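Local coordinates for protein (S)-ureidoglycine--glyoxylate transaminase (Bacillus subtilis, PDB 3ISL) that catalyses the pyridoxal-phosphate-dependent transfer of the amino group of (S)-ureidoglycine to glyoxylate, giving oxalurate and glycine in purine catabolism, at residues A[20-24]-A[369-375]; A[297-301]-A[403-407]; A[310-314]-A[325-330]; A[346-350]-A[378-383]. All coordinates share one frame; numbering follows the deposited sequence.

All four contacts lie in the part of the subunit built round helices 288-308 and 373-389, and contacts 1 and 4 use successive parts of the latter, their centres 13 Å apart. Contact 2 adds the C-terminal helix 398-408 and touches contact 1, where Lys373 reaches both His298 and Tyr407. It meets contact 4 through Ala403 and Leu380. Contact 3, centred about 15 Å from contact 4, joins it where Leu311 meets Leu383. Contact 1 comes near the active site: the side chain of Val20 is about 6 Å from that of Lys198, the cofactor-carrying lysine, unattached here, and about 10 Å from the bound pyridoxal phosphate. Contacts 2, 3 and 4 lie away from the annotated sites.

Contact 1 (A[20-24]-A[369-375]); sequences VEVDP and YSCRKEN
Glu21 and Arg372 form a salt bridge: Arg372 NH1 meets Glu21 OE1 at 2.7 Å from the syn side, 24° out of the carboxylate plane, and OE1 lies nearly in the guanidinium plane. NH2 adds only a weak bond to the same oxygen. The planes of the two groups stand 72° apart, and a water accepts from Arg372 NH2 while donating to Glu21 OE2, which also bonds the backbone of Ile14. Arg372 NH1 also donates to Tyr369 O at 2.9 Å, so one nitrogen joins Glu21 to that carbonyl. A long leg from Arg372 to Glu374 extends this into a salt-bridge network. Glu21 N donates almost straight to Ser370 OG at 3.2 Å; that hydroxyl also bonds Ile14 O.

Packing centres on the Tyr369 ring. With CG anti to the backbone N (chi1 -171°), the ring turns one face to Asp23 CA and Pro24 CD, the latter 3.9 Å from the ring centroid, while Arg372 CD lies toward the rim of the opposite face. Asp23 itself is at the N-cap of helix 24-29, its carboxylate paired with Arg25, and Arg372 holds the N-cap position of helix 373-389.

The contact thus joins the loop between strand 13-14 and helix 24-29 to the turn leading into helix 373-389. Ser201 bonds both Tyr369 N and Glu21 O, and Val22 packs on Val34 of the second subunit.

Contact 2 (A[297-301]-A[403-407]); sequences HHEAA and ALDVY
Tyr407 OH and His298 ND1 are 2.6 Å apart, a short, nearly straight hydrogen bond (176°) in which either could be the donor. The hydroxyl comes in at the edge of the imidazole, near its plane, so the ring nitrogen meets it head on. The two rings themselves are rim to rim, with planes 50° apart and neither lying over the other. Tyr407 reaches across because CG is anti to its carbonyl carbon (chi1 -77°), which carries the ring toward helix 288-308.

The same phenol ring is held on other sides. His297 swings its imidazole out to meet it in an offset edge-to-face pair, the tyrosine edge toward the histidine face, with planes at 82° and His297 CE1 3.5 Å from Tyr407 CD1. Ala301 CB lies over one tyrosine face, 3.8 Å from the ring centroid, and makes a CH-pi contact there.

Beyond the rings the packing is aliphatic. Val406 CG2 touches Ala301 CB at 3.6 Å, and Ala403 CB lies 3.6 Å from Ala301 O. Ala301 and Ala403 also mark the closest backbone approach, CA to CA 4.5 Å, while the short helical segments run roughly antiparallel with axes 9.2 Å apart.

Lys373 makes a cation-pi contact with Tyr407 and packs on His298. The ring cluster thus joins helices 288-308, 373-389 and 398-408 through polar as well as apolar contacts. With Lys373 beside the rings, a positively charged His298 would probably be disfavoured.

Contact 3 (A[310-314]-A[325-330]); sequences GLRLF and TCVEIP
Leu313 and Val327 are paired by a single beta bridge, through which the segment following helix 288-308 meets strand 324-328 at one point; that strand is one of the two in a small antiparallel sheet with 361-365. Gly310, with positive phi, closes the helix in a Schellman motif before the chain turns to meet the strand.

The bridge is made by two backbone hydrogen bonds. Glu328 N donates to Arg312 O at 2.8 Å, and Phe314 N donates to Cys326 O at 2.9 Å. A water extends the pairing, accepting from Arg312 N and donating to Glu328 O.

Apolar contacts form on both sides of the strand. Leu311 splits its methyls, CD1 against Val327 CG1 and CD2 against Pro330 CG, each at 3.7 Å, while helix 288-308 adds Ile306 to Leu311, Leu313 and Val327. On the other side, Phe314 CB rests on Cys326 CB, and the phenyl ring, with CG anti to the backbone N (chi1 168°), leads away with its edge toward that carbon.

The extended Glu328 chain lies across the 312-314 backbone, its CB 3.4 Å from Arg312 O and its carboxylate near Phe314 CA. Its charge does not pair closely with Arg312, whose NE is 5.8 Å from OE2. With alanine in place of Glu328, the carboxylate beside Phe314 CA goes, and Arg312 is likely to lose its nearby opposite charge.

Leu313 reaches Thr325 near the start of the strand, its CD2 meeting Thr325 CG2 at 3.5 Å.

Contact 4 (A[346-350]-A[378-383]); sequences FGIEI and FVLAGL
Ile348 and Phe378 make a CH-pi contact that is almost perfectly centred: CD1 of the isoleucine stands 3.8 Å from the ring centroid, only 5° off its normal. Phe378 has CG anti to its backbone N (chi1 -167°), which lays the ring beneath that methyl. A second CH-pi contact puts Gly382 CA over one face of the Phe346 ring, 4.0 Å from its centroid. Gly382, having no side chain, leaves room for Ile348 CD1, which comes 3.9 Å from Gly382 CA.

Among the purely apolar contacts, Phe378 CE1 comes to the edge of the Phe346 ring, 3.6 Å from CD1. Val379 CG2 is shared, meeting both Ile348 CG2 and Ile350 CG2, and Ile350 CD1 reaches Leu383 CD1 at 4.2 Å. Replacing Phe378 by alanine would probably open a gap beneath Ile348 CD1 and leave the Phe346 ring freer to turn.

Helix 373-389 therefore packs against the side chains of Ile348, in strand 348-349, and of Ile350. That strand pairs in parallel with strand 13-14, Leu342 of helix 335-346 joins both isoleucines, and Leu302 and Ile306 of helix 288-308 pack against helix 373-389.

Contact 1 (A[20-24]-A[369-375])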
loop_
_atom_site.group_PDB
_atom_site.type_symbol
_atom_site.label_atom_id
_atom_site.label_comp_id
_atom_site.label_asym_id
_atom_site.label_seq_id
_atom_site.Cartn_x
_atom_site.Cartn_y
_atom_site.Cartn_z
ATOM N N VAL A 20 1.492 -16.263 -0.156
ATOM C CA VAL A 20 2.394 -17.377 -0.087
ATOM C C VAL A 20 3.825 -17.015 0.333
ATOM O O VAL A 20 4.125 -15.844 0.630
ATOM C CB VAL A 20 2.350 -18.192 -1.434
ATOM C CG1 VAL A 20 0.880 -18.597 -1.733
ATOM C CG2 VAL A 20 2.931 -17.351 -2.606
ATOM N N GLU A 21 4.713 -17.983 0.368
ATOM C CA GLU A 21 6.076 -17.748 0.870
ATOM C C GLU A 21 6.797 -16.907 -0.165
ATOM O O GLU A 21 6.541 -17.024 -1.384
ATOM C CB GLU A 21 6.823 -19.067 0.999
ATOM C CG GLU A 21 6.419 -19.942 2.097
ATOM C CD GLU A 21 6.900 -21.341 1.884
ATOM O OE1 GLU A 21 7.977 -21.560 1.244
ATOM O OE2 GLU A 21 6.181 -22.233 2.350
ATOM N N VAL A 22 7.715 -16.074 0.304
ATOM C CA VAL A 22 8.541 -15.204 -0.538
ATOM C C VAL A 22 9.902 -15.828 -0.811
ATOM O O VAL A 22 10.576 -16.316 0.167
ATOM C CB VAL A 22 8.657 -13.874 0.179
ATOM C CG1 VAL A 22 9.576 -12.898 -0.530
ATOM C CG2 VAL A 22 7.232 -13.274 0.214
ATOM N N ASP A 23 10.373 -15.790 -2.070
ATOM C CA ASP A 23 11.751 -16.273 -2.318
ATOM C C ASP A 23 12.734 -15.549 -1.365
ATOM O O ASP A 23 12.630 -14.326 -1.191
ATOM C CB ASP A 23 12.195 -16.044 -3.797
ATOM C CG ASP A 23 13.514 -16.794 -4.160
ATOM O OD1 ASP A 23 14.580 -16.506 -3.578
ATOM O OD2 ASP A 23 13.521 -17.703 -5.015
ATOM N N PRO A 24 13.698 -16.291 -0.778
ATOM C CA PRO A 24 14.727 -15.748 0.048
ATOM C C PRO A 24 15.522 -14.651 -0.630
ATOM O O PRO A 24 15.965 -13.733 0.070
ATOM C CB PRO A 24 15.611 -16.975 0.332
ATOM C CG PRO A 24 14.619 -18.030 0.483
ATOM C CD PRO A 24 13.792 -17.773 -0.776
ATOM N N TYR A 369 6.980 -19.298 -5.016
ATOM C CA TYR A 369 8.060 -19.977 -4.286
ATOM C C TYR A 369 7.521 -21.173 -3.486
ATOM O O TYR A 369 8.263 -22.093 -3.187
ATOM C CB TYR A 369 8.740 -18.998 -3.327
ATOM C CG TYR A 369 9.994 -19.620 -2.731
ATOM C CD1 TYR A 369 11.148 -19.812 -3.538
ATOM C CD2 TYR A 369 10.012 -20.061 -1.427
ATOM C CE1 TYR A 369 12.281 -20.402 -3.034
ATOM C CE2 TYR A 369 11.164 -20.687 -0.902
ATOM C CZ TYR A 369 12.281 -20.865 -1.723
ATOM O OH TYR A 369 13.427 -21.448 -1.198
ATOM N N SER A 370 6.258 -21.099 -3.044
ATOM C CA SER A 370 5.541 -22.228 -2.397
ATOM C C SER A 370 5.295 -23.447 -3.324
ATOM O O SER A 370 5.012 -24.618 -2.861
ATOM C CB SER A 370 4.191 -21.674 -1.891
ATOM O OG SER A 370 4.375 -20.968 -0.639
ATOM N N CYS A 371 5.387 -23.194 -4.632
ATOM C CA CYS A 371 5.138 -24.231 -5.621
ATOM C C CYS A 371 6.462 -24.980 -5.816
ATOM O O CYS A 371 7.205 -24.727 -6.797
ATOM C CB CYS A 371 4.647 -23.607 -6.936
ATOM S SG CYS A 371 4.222 -24.842 -8.150
ATOM N N ARG A 372 6.795 -25.854 -4.857
ATOM C CA ARG A 372 8.072 -26.550 -4.947
ATOM C C ARG A 372 7.953 -27.915 -4.337
ATOM O O ARG A 372 7.090 -28.167 -3.485
ATOM C CB ARG A 372 9.256 -25.727 -4.373
ATOM C CG ARG A 372 9.336 -25.709 -2.801
ATOM C CD ARG A 372 10.471 -24.713 -2.372
ATOM N NE ARG A 372 10.669 -24.771 -0.923
ATOM C CZ ARG A 372 9.975 -24.021 -0.096
ATOM N NH1 ARG A 372 9.088 -23.175 -0.634
ATOM N NH2 ARG A 372 10.201 -24.044 1.228
ATOM N N LYS A 373 8.796 -28.837 -4.806
ATOM C CA LYS A 373 8.605 -30.234 -4.417
ATOM C C LYS A 373 8.614 -30.488 -2.920
ATOM O O LYS A 373 7.819 -31.288 -2.447
ATOM C CB LYS A 373 9.632 -31.101 -5.077
ATOM C CG LYS A 373 10.987 -31.170 -4.366
ATOM C CD LYS A 373 11.993 -31.965 -5.285
ATOM C CE LYS A 373 11.475 -33.372 -5.413
ATOM N NZ LYS A 373 10.091 -33.265 -4.783
ATOM N N GLU A 374 9.448 -29.777 -2.160
ATOM C CA GLU A 374 9.511 -29.970 -0.710
ATOM C C GLU A 374 8.154 -29.665 -0.017
ATOM O O GLU A 374 7.723 -30.400 0.913
ATOM C CB GLU A 374 10.642 -29.110 -0.066
ATOM C CG GLU A 374 12.072 -29.539 -0.533
ATOM C CD GLU A 374 12.554 -28.736 -1.759
ATOM O OE1 GLU A 374 11.740 -28.171 -2.537
ATOM O OE2 GLU A 374 13.764 -28.658 -1.935
ATOM N N ASN A 375 7.511 -28.584 -0.466
ATOM C CA ASN A 375 6.237 -28.107 0.108
ATOM C C ASN A 375 5.102 -29.055 -0.345
ATOM O O ASN A 375 4.196 -29.426 0.431
ATOM C CB ASN A 375 5.912 -26.691 -0.375
ATOM C CG ASN A 375 6.405 -25.660 0.496
ATOM O OD1 ASN A 375 5.861 -24.522 0.519
ATOM N ND2 ASN A 375 7.436 -25.981 1.259
HETATM O O HOH W 1 8.361 -23.961 3.297
#

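Contact 2 (A[297-301]-A[403-407])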
loop_
_atom_site.group_PDB
_atom_site.type_symbol
_atom_site.label_atom_id
_atom_site.label_comp_id
_atom_site.label_asym_id
_atom_site.label_seq_id
_atom_site.Cartn_x
_atom_site.Cartn_y
_atom_site.Cartn_z
ATOM N N HIS A 297 3.874 -28.984 -13.301
ATOM C CA HIS A 297 4.537 -30.171 -12.785
ATOM C C HIS A 297 4.104 -30.456 -11.293
ATOM O O HIS A 297 3.674 -31.590 -10.916
ATOM C CB HIS A 297 6.058 -29.950 -12.930
ATOM C CG HIS A 297 6.884 -31.104 -12.450
ATOM N ND1 HIS A 297 7.998 -30.944 -11.653
ATOM C CD2 HIS A 297 6.768 -32.440 -12.674
ATOM C CE1 HIS A 297 8.529 -32.125 -11.406
ATOM N NE2 HIS A 297 7.778 -33.048 -11.975
ATOM N N HIS A 298 4.208 -29.422 -10.432
ATOM C CA HIS A 298 3.890 -29.603 -9.023
ATOM C C HIS A 298 2.401 -29.829 -8.806
ATOM O O HIS A 298 1.997 -30.570 -7.889
ATOM C CB HIS A 298 4.493 -28.505 -8.132
ATOM C CG HIS A 298 5.986 -28.481 -8.204
ATOM N ND1 HIS A 298 6.785 -29.470 -7.666
ATOM C CD2 HIS A 298 6.824 -27.634 -8.839
ATOM C CE1 HIS A 298 8.051 -29.205 -7.938
ATOM N NE2 HIS A 298 8.098 -28.095 -8.641
ATOM N N GLU A 299 1.590 -29.225 -9.666
ATOM C CA GLU A 299 0.179 -29.459 -9.610
ATOM C C GLU A 299 -0.084 -30.952 -9.823
ATOM O O GLU A 299 -0.919 -31.525 -9.112
ATOM C CB GLU A 299 -0.563 -28.590 -10.649
ATOM C CG GLU A 299 -2.027 -29.037 -10.855
ATOM C CD GLU A 299 -2.686 -28.407 -12.050
ATOM O OE1 GLU A 299 -1.963 -28.006 -13.030
ATOM O OE2 GLU A 299 -3.945 -28.298 -11.955
ATOM N N ALA A 300 0.631 -31.565 -10.776
ATOM C CA ALA A 300 0.422 -32.962 -11.133
ATOM C C ALA A 300 0.848 -33.902 -9.972
ATOM O O ALA A 300 0.086 -34.780 -9.601
ATOM C CB ALA A 300 1.153 -33.313 -12.434
ATOM N N ALA A 301 2.025 -33.669 -9.380
ATOM C CA ALA A 301 2.436 -34.374 -8.187
ATOM C C ALA A 301 1.435 -34.247 -6.982
ATOM O O ALA A 301 1.079 -35.266 -6.400
ATOM C CB ALA A 301 3.857 -33.903 -7.784
ATOM N N ALA A 403 3.154 -39.064 -5.186
ATOM C CA ALA A 403 3.810 -37.806 -5.556
ATOM C C ALA A 403 5.264 -38.081 -5.915
ATOM O O ALA A 403 5.737 -37.525 -6.877
ATOM C CB ALA A 403 3.706 -36.750 -4.427
ATOM N N LEU A 404 5.949 -39.000 -5.198
ATOM C CA LEU A 404 7.332 -39.351 -5.533
ATOM C C LEU A 404 7.481 -40.004 -6.910
ATOM O O LEU A 404 8.415 -39.691 -7.635
ATOM C CB LEU A 404 8.029 -40.183 -4.450
ATOM C CG LEU A 404 8.358 -39.409 -3.153
ATOM C CD1 LEU A 404 8.656 -40.363 -1.973
ATOM C CD2 LEU A 404 9.500 -38.412 -3.400
ATOM N N ASP A 405 6.597 -40.948 -7.240
ATOM C CA ASP A 405 6.496 -41.431 -8.614
ATOM C C ASP A 405 6.432 -40.306 -9.645
ATOM O O ASP A 405 7.144 -40.350 -10.623
ATOM C CB ASP A 405 5.303 -42.348 -8.764
ATOM C CG ASP A 405 5.481 -43.641 -7.968
ATOM O OD1 ASP A 405 6.626 -43.909 -7.549
ATOM O OD2 ASP A 405 4.493 -44.374 -7.744
ATOM N N VAL A 406 5.572 -39.312 -9.456
ATOM C CA VAL A 406 5.572 -38.269 -10.475
ATOM C C VAL A 406 6.867 -37.475 -10.526
ATOM O O VAL A 406 7.312 -37.078 -11.626
ATOM C CB VAL A 406 4.256 -37.402 -10.611
ATOM C CG1 VAL A 406 3.196 -37.755 -9.618
ATOM C CG2 VAL A 406 4.549 -35.930 -10.715
ATOM N N TYR A 407 7.507 -37.292 -9.367
ATOM C CA TYR A 407 8.757 -36.520 -9.334
ATOM C C TYR A 407 9.891 -37.330 -9.941
ATOM O O TYR A 407 10.758 -36.770 -10.599
ATOM C CB TYR A 407 9.139 -36.034 -7.931
ATOM C CG TYR A 407 8.306 -34.837 -7.488
ATOM C CD1 TYR A 407 8.212 -33.702 -8.306
ATOM C CD2 TYR A 407 7.647 -34.825 -6.241
ATOM C CE1 TYR A 407 7.423 -32.593 -7.928
ATOM C CE2 TYR A 407 6.870 -33.716 -5.849
ATOM C CZ TYR A 407 6.778 -32.619 -6.670
ATOM O OH TYR A 407 6.018 -31.549 -6.257
#

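Contact 3 (A[310-314]-A[325-330])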
loop_
_atom_site.group_PDB
_atom_site.type_symbol
_atom_site.label_atom_id
_atom_site.label_comp_id
_atom_site.label_asym_id
_atom_site.label_seq_id
_atom_site.Cartn_x
_atom_site.Cartn_y
_atom_site.Cartn_z
ATOM N N GLY A 310 -7.048 -41.114 -1.521
ATOM C CA GLY A 310 -8.478 -41.506 -1.497
ATOM C C GLY A 310 -9.399 -40.284 -1.425
ATOM O O GLY A 310 -10.607 -40.423 -1.170
ATOM N N LEU A 311 -8.841 -39.096 -1.654
ATOM C CA LEU A 311 -9.635 -37.859 -1.659
ATOM C C LEU A 311 -10.104 -37.469 -3.073
ATOM O O LEU A 311 -9.510 -37.866 -4.065
ATOM C CB LEU A 311 -8.864 -36.677 -0.991
ATOM C CG LEU A 311 -8.513 -36.837 0.500
ATOM C CD1 LEU A 311 -7.515 -35.818 0.961
ATOM C CD2 LEU A 311 -9.709 -36.781 1.391
ATOM N N ARG A 312 -11.159 -36.674 -3.157
ATOM C CA ARG A 312 -11.669 -36.205 -4.461
ATOM C C ARG A 312 -11.494 -34.693 -4.645
ATOM O O ARG A 312 -11.542 -33.933 -3.670
ATOM C CB ARG A 312 -13.146 -36.549 -4.625
ATOM C CG ARG A 312 -13.628 -37.751 -3.790
ATOM C CD ARG A 312 -14.582 -38.619 -4.552
ATOM N NE ARG A 312 -13.864 -39.788 -5.052
ATOM C CZ ARG A 312 -14.280 -40.585 -6.038
ATOM N NH1 ARG A 312 -15.446 -40.374 -6.664
ATOM N NH2 ARG A 312 -13.515 -41.611 -6.396
ATOM N N LEU A 313 -11.309 -34.251 -5.879
ATOM C CA LEU A 313 -11.289 -32.814 -6.160
ATOM C C LEU A 313 -12.701 -32.273 -6.439
ATOM O O LEU A 313 -13.522 -32.948 -7.046
ATOM C CB LEU A 313 -10.347 -32.517 -7.336
ATOM C CG LEU A 313 -8.888 -32.972 -7.126
ATOM C CD1 LEU A 313 -7.996 -32.517 -8.305
ATOM C CD2 LEU A 313 -8.335 -32.461 -5.800
ATOM N N PHE A 314 -12.968 -31.061 -5.975
ATOM C CA PHE A 314 -14.143 -30.307 -6.378
ATOM C C PHE A 314 -13.959 -29.712 -7.773
ATOM O O PHE A 314 -12.828 -29.323 -8.166
ATOM C CB PHE A 314 -14.353 -29.160 -5.382
ATOM C CG PHE A 314 -15.361 -28.110 -5.816
ATOM C CD1 PHE A 314 -16.719 -28.367 -5.742
ATOM C CD2 PHE A 314 -14.937 -26.863 -6.260
ATOM C CE1 PHE A 314 -17.680 -27.383 -6.139
ATOM C CE2 PHE A 314 -15.868 -25.867 -6.637
ATOM C CZ PHE A 314 -17.225 -26.118 -6.586
ATOM N N THR A 325 -5.886 -26.156 -5.926
ATOM C CA THR A 325 -6.437 -27.486 -5.979
ATOM C C THR A 325 -7.447 -27.586 -4.858
ATOM O O THR A 325 -7.098 -27.349 -3.696
ATOM C CB THR A 325 -5.282 -28.492 -5.782
ATOM O OG1 THR A 325 -4.512 -28.413 -6.961
ATOM C CG2 THR A 325 -5.826 -29.992 -5.624
ATOM N N CYS A 326 -8.698 -27.833 -5.215
ATOM C CA CYS A 326 -9.819 -27.797 -4.272
ATOM C C CYS A 326 -10.117 -29.235 -3.890
ATOM O O CYS A 326 -10.560 -30.029 -4.736
ATOM C CB CYS A 326 -11.081 -27.158 -4.922
ATOM S SG CYS A 326 -10.821 -25.494 -5.503
ATOM N N VAL A 327 -9.875 -29.565 -2.621
ATOM C CA VAL A 327 -10.000 -30.929 -2.154
ATOM C C VAL A 327 -11.289 -31.022 -1.370
ATOM O O VAL A 327 -11.520 -30.210 -0.474
ATOM C CB VAL A 327 -8.812 -31.335 -1.265
ATOM C CG1 VAL A 327 -8.946 -32.823 -0.742
ATOM C CG2 VAL A 327 -7.479 -31.104 -2.005
ATOM N N GLU A 328 -12.109 -32.032 -1.692
ATOM C CA GLU A 328 -13.400 -32.230 -1.037
ATOM C C GLU A 328 -13.168 -32.754 0.373
ATOM O O GLU A 328 -12.437 -33.743 0.564
ATOM C CB GLU A 328 -14.339 -33.153 -1.878
ATOM C CG GLU A 328 -15.038 -32.388 -3.035
ATOM C CD GLU A 328 -15.893 -33.236 -4.000
ATOM O OE1 GLU A 328 -16.527 -32.609 -4.901
ATOM O OE2 GLU A 328 -15.946 -34.493 -3.866
ATOM N N ILE A 329 -13.772 -32.065 1.346
ATOM C CA ILE A 329 -13.806 -32.506 2.734
ATOM C C ILE A 329 -14.764 -33.696 2.856
ATOM O O ILE A 329 -15.955 -33.598 2.604
ATOM C CB ILE A 329 -14.213 -31.353 3.707
ATOM C CG1 ILE A 329 -13.211 -30.175 3.579
ATOM C CG2 ILE A 329 -14.332 -31.871 5.175
ATOM C CD1 ILE A 329 -13.713 -28.832 4.153
ATOM N N PRO A 330 -14.235 -34.841 3.244
ATOM C CA PRO A 330 -15.095 -36.057 3.377
ATOM C C PRO A 330 -16.174 -35.893 4.455
ATOM O O PRO A 330 -15.963 -35.174 5.447
ATOM C CB PRO A 330 -14.108 -37.139 3.785
ATOM C CG PRO A 330 -12.677 -36.505 3.620
ATOM C CD PRO A 330 -12.849 -35.035 3.706
HETATM O O HOH W 2 -12.410 -36.188 -0.818
#

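Contact 4 (A[346-350]-A[378-383])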
loop_
_atom_site.group_PDB
_atom_site.type_symbol
_atom_site.label_atom_id
_atom_site.label_comp_id
_atom_site.label_asym_id
_atom_site.label_seq_id
_atom_site.Cartn_x
_atom_site.Cartn_y
_atom_site.Cartn_z
ATOM N N PHE A 346 2.128 -28.895 12.380
ATOM C CA PHE A 346 3.115 -28.882 11.302
ATOM C C PHE A 346 3.510 -27.514 10.823
ATOM O O PHE A 346 4.447 -27.396 10.051
ATOM C CB PHE A 346 2.628 -29.716 10.140
ATOM C CG PHE A 346 2.343 -31.164 10.493
ATOM C CD1 PHE A 346 3.191 -32.180 10.023
ATOM C CD2 PHE A 346 1.194 -31.534 11.209
ATOM C CE1 PHE A 346 2.962 -33.528 10.325
ATOM C CE2 PHE A 346 0.961 -32.891 11.487
ATOM C CZ PHE A 346 1.851 -33.889 11.022
ATOM N N GLY A 347 2.838 -26.457 11.271
ATOM C CA GLY A 347 3.148 -25.137 10.732
ATOM C C GLY A 347 2.725 -25.056 9.264
ATOM O O GLY A 347 3.171 -24.166 8.537
ATOM N N ILE A 348 1.907 -26.007 8.811
ATOM C CA ILE A 348 1.454 -26.020 7.404
ATOM C C ILE A 348 0.158 -25.254 7.227
ATOM O O ILE A 348 -0.788 -25.483 7.982
ATOM C CB ILE A 348 1.190 -27.471 6.931
ATOM C CG1 ILE A 348 2.531 -28.219 6.824
ATOM C CG2 ILE A 348 0.399 -27.477 5.597
ATOM C CD1 ILE A 348 2.301 -29.787 6.531
ATOM N N GLU A 349 0.094 -24.349 6.250
ATOM C CA GLU A 349 -1.143 -23.562 6.088
ATOM C C GLU A 349 -1.839 -23.900 4.794
ATOM O O GLU A 349 -1.231 -23.793 3.750
ATOM C CB GLU A 349 -0.870 -22.031 6.119
ATOM C CG GLU A 349 -2.144 -21.273 6.527
ATOM C CD GLU A 349 -2.083 -19.764 6.168
ATOM O OE1 GLU A 349 -1.050 -19.332 5.653
ATOM O OE2 GLU A 349 -3.056 -19.025 6.417
ATOM N N ILE A 350 -3.093 -24.337 4.899
ATOM C CA ILE A 350 -4.035 -24.482 3.767
ATOM C C ILE A 350 -5.267 -23.623 4.044
ATOM O O ILE A 350 -5.498 -23.193 5.161
ATOM C CB ILE A 350 -4.450 -25.977 3.450
ATOM C CG1 ILE A 350 -5.354 -26.546 4.563
ATOM C CG2 ILE A 350 -3.154 -26.817 3.107
ATOM C CD1 ILE A 350 -5.797 -28.115 4.355
ATOM N N PHE A 378 5.542 -32.089 1.843
ATOM C CA PHE A 378 5.198 -31.875 3.257
ATOM C C PHE A 378 3.706 -31.663 3.465
ATOM O O PHE A 378 3.145 -32.114 4.472
ATOM C CB PHE A 378 6.017 -30.697 3.814
ATOM C CG PHE A 378 6.003 -30.538 5.353
ATOM C CD1 PHE A 378 5.815 -31.618 6.231
ATOM C CD2 PHE A 378 6.257 -29.261 5.929
ATOM C CE1 PHE A 378 5.846 -31.403 7.648
ATOM C CE2 PHE A 378 6.298 -29.069 7.343
ATOM C CZ PHE A 378 6.089 -30.135 8.175
ATOM N N VAL A 379 3.050 -30.975 2.538
ATOM C CA VAL A 379 1.639 -30.719 2.711
ATOM C C VAL A 379 0.860 -32.048 2.629
ATOM O O VAL A 379 -0.140 -32.251 3.365
ATOM C CB VAL A 379 1.082 -29.639 1.723
ATOM C CG1 VAL A 379 0.889 -30.257 0.321
ATOM C CG2 VAL A 379 -0.274 -29.063 2.258
ATOM N N LEU A 380 1.306 -32.967 1.763
ATOM C CA LEU A 380 0.608 -34.294 1.668
ATOM C C LEU A 380 0.905 -35.112 2.932
ATOM O O LEU A 380 0.012 -35.789 3.474
ATOM C CB LEU A 380 1.025 -35.100 0.433
ATOM C CG LEU A 380 0.692 -34.470 -0.920
ATOM C CD1 LEU A 380 1.578 -35.108 -1.956
ATOM C CD2 LEU A 380 -0.782 -34.722 -1.231
ATOM N N ALA A 381 2.146 -35.059 3.403
ATOM C CA ALA A 381 2.483 -35.828 4.612
ATOM C C ALA A 381 1.663 -35.302 5.811
ATOM O O ALA A 381 1.059 -36.067 6.509
ATOM C CB ALA A 381 3.948 -35.761 4.894
ATOM N N GLY A 382 1.639 -33.984 5.994
ATOM C CA GLY A 382 0.898 -33.371 7.071
ATOM C C GLY A 382 -0.589 -33.641 6.971
ATOM O O GLY A 382 -1.245 -33.988 7.994
ATOM N N LEU A 383 -1.139 -33.474 5.774
ATOM C CA LEU A 383 -2.573 -33.640 5.619
ATOM C C LEU A 383 -2.936 -35.118 5.808
ATOM O O LEU A 383 -3.958 -35.401 6.416
ATOM C CB LEU A 383 -3.103 -33.094 4.288
ATOM C CG LEU A 383 -4.615 -33.231 3.962
ATOM C CD1 LEU A 383 -5.505 -32.241 4.696
ATOM C CD2 LEU A 383 -4.761 -33.015 2.443
#